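Inositol 2-dehydrogenase (Sinorhizobium meliloti, PDB 4HKT) catalyses the NAD-dependent oxidation of myo-inositol to scyllo-inosose (2-keto-myo-inositol), the first step of myo-inositol degradation. Local coordinates at the interface of chains A and B. Coordinates in Å, arbitrary orientation; residue numbers count along the deposited sequence, not the author numbering. Chains: chain A/B, Inositol 2-dehydrogenase.

The interface of chains A and B. Residues chain A 192-193, 213-215; chain B 192, 213-215.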
loop_
_atom_site.group_PDB
_atom_site.type_symbol
_atom_site.label_atom_id
_atom_site.label_comp_id
_atom_site.label_asym_id
_atom_site.label_seq_id
_atom_site.Cartn_x
_atom_site.Cartn_y
_atom_site.Cartn_z
ATOM N N THR A 192 -16.561 15.163 -24.369
ATOM C CA THR A 192 -15.733 16.382 -24.399
ATOM C C THR A 192 -14.297 15.905 -24.288
ATOM O O THR A 192 -13.996 15.117 -23.407
ATOM C CB THR A 192 -16.015 17.302 -23.169
ATOM O OG1 THR A 192 -17.358 17.781 -23.210
ATOM C CG2 THR A 192 -15.083 18.497 -23.137
ATOM N N ALA A 193 -13.412 16.356 -25.158
ATOM C CA ALA A 193 -12.059 15.834 -25.144
ATOM C C ALA A 193 -11.007 16.873 -25.485
ATOM O O ALA A 193 -11.289 17.822 -26.186
ATOM C CB ALA A 193 -11.983 14.699 -26.151
ATOM N N SER A 213 -7.308 13.502 -22.964
ATOM C CA SER A 213 -8.214 13.562 -21.836
ATOM C C SER A 213 -9.630 13.642 -22.345
ATOM O O SER A 213 -9.915 14.356 -23.302
ATOM C CB SER A 213 -7.911 14.785 -20.963
ATOM O OG SER A 213 -6.558 14.814 -20.617
ATOM N N VAL A 214 -10.535 12.880 -21.701
ATOM C CA VAL A 214 -11.926 12.819 -22.128
ATOM C C VAL A 214 -12.908 12.801 -20.946
ATOM O O VAL A 214 -12.652 12.160 -19.922
ATOM C CB VAL A 214 -12.259 11.561 -22.943
ATOM C CG1 VAL A 214 -13.639 11.696 -23.544
ATOM C CG2 VAL A 214 -11.289 11.289 -24.063
ATOM N N ILE A 215 -13.996 13.542 -21.081
ATOM C CA ILE A 215 -15.113 13.450 -20.173
ATOM C C ILE A 215 -16.361 12.982 -20.931
ATOM O O ILE A 215 -16.746 13.610 -21.925
ATOM C CB ILE A 215 -15.451 14.792 -19.503
ATOM C CG1 ILE A 215 -14.253 15.362 -18.715
ATOM C CG2 ILE A 215 -16.594 14.570 -18.522
ATOM C CD1 ILE A 215 -14.413 16.855 -18.423
ATOM N N THR B 192 -12.584 23.149 -20.245
ATOM C CA THR B 192 -13.821 22.513 -20.629
ATOM C C THR B 192 -14.320 21.693 -19.444
ATOM O O THR B 192 -13.526 21.076 -18.696
ATOM C CB THR B 192 -13.672 21.727 -21.962
ATOM O OG1 THR B 192 -14.982 21.450 -22.506
ATOM C CG2 THR B 192 -12.901 20.479 -21.754
ATOM N N SER B 213 -16.534 17.735 -13.476
ATOM C CA SER B 213 -15.336 17.232 -14.108
ATOM C C SER B 213 -14.822 18.367 -15.006
ATOM O O SER B 213 -15.607 19.035 -15.693
ATOM C CB SER B 213 -15.650 16.040 -14.972
ATOM O OG SER B 213 -16.282 14.997 -14.286
ATOM N N VAL B 214 -13.512 18.610 -14.969
ATOM C CA VAL B 214 -12.910 19.710 -15.744
ATOM C C VAL B 214 -11.626 19.239 -16.429
ATOM O O VAL B 214 -10.924 18.452 -15.879
ATOM C CB VAL B 214 -12.574 20.905 -14.865
ATOM C CG1 VAL B 214 -12.142 22.079 -15.730
ATOM C CG2 VAL B 214 -13.759 21.341 -14.027
ATOM N N ILE B 215 -11.385 19.681 -17.650
ATOM C CA ILE B 215 -10.104 19.537 -18.311
ATOM C C ILE B 215 -9.557 20.929 -18.635
ATOM O O ILE B 215 -10.235 21.735 -19.295
ATOM C CB ILE B 215 -10.175 18.767 -19.643
ATOM C CG1 ILE B 215 -10.840 17.420 -19.497
ATOM C CG2 ILE B 215 -8.758 18.600 -20.205
ATOM C CD1 ILE B 215 -11.297 16.847 -20.850
#
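Strands 188-196 and 211-218 of chain A face the same two strands of chain B: A:Thr192 faces B:Thr192, A:Ile215 packs against B:Ile215 and B:Ser213, and A:Ser213 meets B:Ile215, about a two-fold axis. The two isoleucines run antiparallel past one another, each sending its CD1 methyl beyond the other toward the partner's serine. CD1 of A:Ile215 lies 3.8 Å from CB of B:Ser213 and 3.7 Å from that residue's backbone O; the twin methyl CD1 of B:Ile215 sits 3.8 Å from O of A:Ser213. Where they pass, CD1 of A:Ile215 rests 3.8 Å from CG1 of B:Ile215. In A:Ile215 the CG1 branch stands beside the backbone N (chi1 -58°) and the chain then runs on extended, which carries the terminal methyl across to chain B while CG2 touches CB of B:Ser213 from the other branch. Replacing A:Ile215 by an alanine removes the CG1, CG2 and CD1 carbons and would probably leave CB of B:Ser213 and the flank of B:Ile215 without apolar cover, opening a gap between the sheets. The threonines confront one another at their tips, CG2 of A:Thr192 a tight 3.3 Å from CG2 of B:Thr192. They depart from the symmetry in their side-chain rotation: in A:Thr192 the methyl CG2 is anti to the backbone N (chi1 -64°), whereas in B:Thr192 OG1 takes that place (chi1 -163°), and the close approach of this pair is best read with caution. The patch is small, 159 Å² in all. It belongs to the C-terminal domain, at one margin of the sheet-to-sheet interface and remote from the N-terminal Rossmann domains, and probably helps join two subunits of the deposited tetramer.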